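Local structure of dihydropteroate synthase (6OMZ) at residues G26-V30 against T31-F35; T74-D77 against P78-A82. The protein probably catalyses the condensation of para-aminobenzoate with 6-hydroxymethyl-7,8-dihydropterin diphosphate to form 7,8-dihydropteroate, a precursor of folates. The protein carries 1 engineered substitution. One frame throughout, in Å; residues are numbered along the deposited sequence. Where two conformers were deposited one is given.

Interaction 1: G26-V30 against T31-F35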
loop_
_atom_site.group_PDB
_atom_site.type_symbol
_atom_site.label_atom_id
_atom_site.label_comp_id
_atom_site.label_asym_id
_atom_site.label_seq_id
_atom_site.Cartn_x
_atom_site.Cartn_y
_atom_site.Cartn_z
ATOM N N GLY A 26 -0.520 8.272 -1.857
ATOM C CA GLY A 26 0.521 8.351 -2.882
ATOM C C GLY A 26 1.862 7.807 -2.396
ATOM O O GLY A 26 2.284 8.063 -1.271
ATOM N N VAL A 27 2.540 7.075 -3.279
ATOM C CA VAL A 27 3.747 6.323 -2.929
ATOM C C VAL A 27 4.986 7.165 -3.212
ATOM O O VAL A 27 5.157 7.679 -4.322
ATOM C CB VAL A 27 3.815 5.003 -3.716
ATOM C CG1 VAL A 27 5.159 4.288 -3.469
ATOM C CG2 VAL A 27 2.682 4.093 -3.330
ATOM N N VAL A 28 5.869 7.273 -2.221
ATOM C CA VAL A 28 7.210 7.827 -2.397
ATOM C C VAL A 28 8.187 6.773 -1.886
ATOM O O VAL A 28 8.273 6.540 -0.673
ATOM C CB VAL A 28 7.401 9.158 -1.655
ATOM C CG1 VAL A 28 8.854 9.644 -1.767
ATOM C CG2 VAL A 28 6.439 10.224 -2.196
ATOM N N ASN A 29 8.897 6.113 -2.794
ATOM C CA ASN A 29 9.960 5.193 -2.399
ATOM C C ASN A 29 11.288 5.907 -2.621
ATOM O O ASN A 29 11.643 6.238 -3.759
ATOM C CB ASN A 29 9.898 3.874 -3.165
ATOM C CG ASN A 29 10.852 2.841 -2.592
ATOM O OD1 ASN A 29 12.068 2.966 -2.736
ATOM N ND2 ASN A 29 10.309 1.830 -1.921
ATOM N N VAL A 30 11.995 6.175 -1.519
ATOM C CA VAL A 30 13.200 6.996 -1.565
ATOM C C VAL A 30 14.271 6.308 -2.384
ATOM O O VAL A 30 15.027 6.958 -3.115
ATOM C CB VAL A 30 13.705 7.293 -0.142
ATOM C CG1 VAL A 30 14.933 8.209 -0.202
ATOM C CG2 VAL A 30 12.600 7.921 0.679
ATOM N N THR A 31 14.357 4.983 -2.267
ATOM C CA THR A 31 15.370 4.244 -3.004
ATOM C C THR A 31 15.071 4.271 -4.495
ATOM O O THR A 31 15.962 4.529 -5.318
ATOM C CB THR A 31 15.448 2.809 -2.481
ATOM O OG1 THR A 31 16.006 2.818 -1.157
ATOM C CG2 THR A 31 16.317 1.955 -3.388
ATOM N N GLN A 32 13.813 4.018 -4.865
ATOM C CA GLN A 32 13.460 4.056 -6.281
ATOM C C GLN A 32 13.611 5.466 -6.849
ATOM O O GLN A 32 14.172 5.647 -7.939
ATOM C CB GLN A 32 12.037 3.533 -6.487
ATOM C CG GLN A 32 11.773 3.003 -7.898
ATOM C CD GLN A 32 12.570 1.740 -8.214
ATOM O OE1 GLN A 32 13.682 1.807 -8.742
ATOM N NE2 GLN A 32 12.001 0.585 -7.888
ATOM N N ASP A 33 13.141 6.482 -6.118
ATOM C CA ASP A 33 13.309 7.856 -6.591
ATOM C C ASP A 33 14.775 8.194 -6.807
ATOM O O ASP A 33 15.122 8.877 -7.775
ATOM C CB ASP A 33 12.688 8.846 -5.610
ATOM C CG ASP A 33 11.175 8.842 -5.665
ATOM O OD1 ASP A 33 10.604 8.098 -6.501
ATOM O OD2 ASP A 33 10.560 9.579 -4.868
ATOM N N SER A 34 15.654 7.711 -5.928
ATOM C CA SER A 34 17.060 8.094 -6.011
ATOM C C SER A 34 17.800 7.332 -7.102
ATOM O O SER A 34 18.703 7.884 -7.741
ATOM C CB SER A 34 17.758 7.862 -4.671
ATOM O OG SER A 34 17.211 8.688 -3.663
ATOM N N PHE A 35 17.442 6.069 -7.323
ATOM C CA PHE A 35 18.292 5.164 -8.085
ATOM C C PHE A 35 17.677 4.622 -9.365
ATOM O O PHE A 35 18.420 4.075 -10.188
ATOM C CB PHE A 35 18.707 3.962 -7.218
ATOM C CG PHE A 35 19.476 4.334 -5.982
ATOM C CD1 PHE A 35 20.404 5.363 -6.004
ATOM C CD2 PHE A 35 19.279 3.642 -4.799
ATOM C CE1 PHE A 35 21.120 5.698 -4.871
ATOM C CE2 PHE A 35 19.986 3.975 -3.659
ATOM C CZ PHE A 35 20.915 5.003 -3.699
HETATM O O HOH W 1 8.481 6.494 -5.609
#
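Asn29 and Gln32 meet where strand 23-29 turns into helix 30-35. The amide of Asn29 reaches forward to the backbone at the start of the helix. Its CG is anti to the backbone N (chi1 -170°), and this brings OD1 to the backbone of Gln32. Gln32 N donates to Asn29 OD1 at 2.9 Å, from a position tilted from the carbonyl plane. CB of Thr31 lies 3.4 Å from Asn29 OD1, against the same oxygen. The other end of the amide, ND2, is held outside the turn by the backbone O of Glu67. Both ends of the amide are therefore gripped, which fixes its rotation.

Asp33 sits on another side of the turn. Its backbone N bonds to Asn29 O at 2.8 Å, the first helical i to i+4 bond. The side chains of Asp33 and Val28 cross at about a right angle, with Asp33 OD2 3.5 Å from Val28 CG1. A water bridges the strand to this carboxylate: it accepts from Asn29 N and donates to Asp33 OD1 (2.8 Å). OD2 is paired with His50 ND1, so each carboxylate oxygen has a polar partner.

One step on, Ser34 bonds twice to the carbonyl of Val30. Its backbone N and its OG reach Val30 O from opposite faces of the carbonyl plane, OG at 2.8 Å. OG stands beside its own backbone N (chi1 -64°), bent back along the helix. The buried hydroxyl also bonds to Asp43 N.

This is an asparagine N-cap on a short helix directly after the first strand of a TIM barrel. The cap lies near the pterin pocket, with the Asn29 side chain about 6 Å from the bound pterin-6-yl-methyl-monophosphate.

Interaction 2: T74-D77 against P78-A82; sequences TRID and PGVEA
The carboxylate of Asp77 has one face over the start of helix 78-93. Pro78 N lies beneath CG of Asp77 at 3.1 Å. Pro78 CD lies under the OD1 side of the same face, 3.2 Å from Asp77 OD1. The side chains of Asp77 and Pro78 cross at about a right angle. Gly79 N comes to OD2 from this face too, well out of the carboxylate plane. It donates to Asp77 OD2 in the conformer given, but the bond is short and bent. Asp77 was modelled in two conformers, so the details of this capping bond are doubtful. CG is anti to the backbone N of Asp77 (chi1 171°), and the group thereby lies beside its own carbonyl, where the helix starts.

The backbone makes the firmer link. Glu81 N donates to Asp77 O at 3.0 Å. Val80 N makes only a weak bond to the same oxygen.

Ile76 packs from the preceding loop. Its CG1 sits between the backbone N and the carbonyl carbon (chi1 63°), and from there CD1 reaches the first turn of the helix. Ile76 CD1 meets CA of Glu81 at 3.8 Å and CG1 of Val80 at 4.2 Å. The methyl group also lies 3.9 Å from Glu81 CB; beyond CB the extended Glu81 chain leads away from it. The Glu81 carboxylate is held beyond the turn by Thr103 and His105, one oxygen each.

The arrangement is an aspartate N-cap followed by proline at the first helical position. It starts the helix that follows the second strand of the TIM barrel, at the protein surface.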
loop_
_atom_site.group_PDB
_atom_site.type_symbol
_atom_site.label_atom_id
_atom_site.label_comp_id
_atom_site.label_asym_id
_atom_site.label_seq_id
_atom_site.Cartn_x
_atom_site.Cartn_y
_atom_site.Cartn_z
ATOM N N THR A 74 17.798 -5.017 -4.978
ATOM C CA THR A 74 18.975 -4.815 -4.146
ATOM C C THR A 74 18.579 -4.938 -2.678
ATOM O O THR A 74 17.603 -4.327 -2.240
ATOM C CB THR A 74 19.587 -3.442 -4.417
ATOM O OG1 THR A 74 19.981 -3.360 -5.793
ATOM C CG2 THR A 74 20.797 -3.208 -3.525
ATOM N N ARG A 75 19.317 -5.736 -1.915
ATOM C CA ARG A 75 18.999 -5.938 -0.506
ATOM C C ARG A 75 19.840 -5.017 0.369
ATOM O O ARG A 75 21.030 -4.829 0.120
ATOM C CB ARG A 75 19.194 -7.402 -0.094
ATOM C CG ARG A 75 17.954 -8.271 -0.332
ATOM C CD ARG A 75 18.218 -9.734 0.010
ATOM N NE ARG A 75 17.711 -10.110 1.328
ATOM C CZ ARG A 75 18.010 -11.251 1.942
ATOM N NH1 ARG A 75 17.503 -11.518 3.140
ATOM N NH2 ARG A 75 18.824 -12.125 1.362
ATOM N N ILE A 76 19.203 -4.434 1.387
ATOM C CA ILE A 76 19.841 -3.453 2.258
ATOM C C ILE A 76 19.539 -3.772 3.718
ATOM O O ILE A 76 18.524 -4.385 4.053
ATOM C CB ILE A 76 19.393 -2.007 1.934
ATOM C CG1 ILE A 76 17.896 -1.853 2.186
ATOM C CG2 ILE A 76 19.725 -1.643 0.491
ATOM C CD1 ILE A 76 17.435 -0.413 2.188
ATOM N N ASP A 77 20.441 -3.323 4.591
ATOM C CA ASP A 77 20.280 -3.496 6.026
ATOM C C ASP A 77 19.157 -2.596 6.552
ATOM O O ASP A 77 18.903 -1.526 5.997
ATOM C CB ASP A 77 21.599 -3.173 6.725
ATOM C CG ASP A 77 21.477 -3.113 8.234
ATOM O OD1 ASP A 77 21.428 -4.182 8.876
ATOM O OD2 ASP A 77 21.448 -1.994 8.780
ATOM N N PRO A 78 18.468 -3.005 7.624
ATOM C CA PRO A 78 17.433 -2.119 8.201
ATOM C C PRO A 78 17.968 -0.772 8.666
ATOM O O PRO A 78 17.231 0.226 8.620
ATOM C CB PRO A 78 16.878 -2.946 9.369
ATOM C CG PRO A 78 17.064 -4.359 8.922
ATOM C CD PRO A 78 18.353 -4.385 8.131
ATOM N N GLY A 79 19.227 -0.705 9.111
ATOM C CA GLY A 79 19.810 0.591 9.433
ATOM C C GLY A 79 19.855 1.516 8.230
ATOM O O GLY A 79 19.589 2.715 8.342
ATOM N N VAL A 80 20.165 0.961 7.057
ATOM C CA VAL A 80 20.197 1.751 5.831
ATOM C C VAL A 80 18.785 2.120 5.397
ATOM O O VAL A 80 18.540 3.238 4.926
ATOM C CB VAL A 80 20.960 0.984 4.734
ATOM C CG1 VAL A 80 20.825 1.680 3.381
ATOM C CG2 VAL A 80 22.422 0.841 5.119
ATOM N N GLU A 81 17.828 1.198 5.564
ATOM C CA GLU A 81 16.432 1.512 5.257
ATOM C C GLU A 81 15.956 2.725 6.054
ATOM O O GLU A 81 15.371 3.667 5.496
ATOM C CB GLU A 81 15.553 0.289 5.538
ATOM C CG GLU A 81 14.067 0.446 5.151
ATOM C CD GLU A 81 13.224 -0.751 5.603
ATOM O OE1 GLU A 81 13.790 -1.681 6.214
ATOM O OE2 GLU A 81 11.995 -0.763 5.368
ATOM N N ALA A 82 16.223 2.731 7.362
ATOM C CA ALA A 82 15.777 3.831 8.213
ATOM C C ALA A 82 16.481 5.134 7.848
ATOM O O ALA A 82 15.853 6.200 7.811
ATOM C CB ALA A 82 16.021 3.485 9.685
#

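Interactions 1 and 2 are both helix starts after neighbouring parallel strands, 23-29 and 61-65. They do not touch: their centres are 14 Å apart and their nearest atoms about 5 Å. Glu67 is a shared neighbour: it bonds to Asn29 of interaction 1 and touches Ile76 and Glu81 of interaction 2. A second link is Arg84, on helix 78-93, which touches Phe35 and bonds to Thr31 OG1; that hydroxyl also bonds to Gly66 O. Interaction 1 is the nearer to the ligand. The side chain of Glu81 in interaction 2 is about 10 Å from the bound pterin-6-yl-methyl-monophosphate. Val27, on the strand of interaction 1, touches His271, a residue of the ligand pocket.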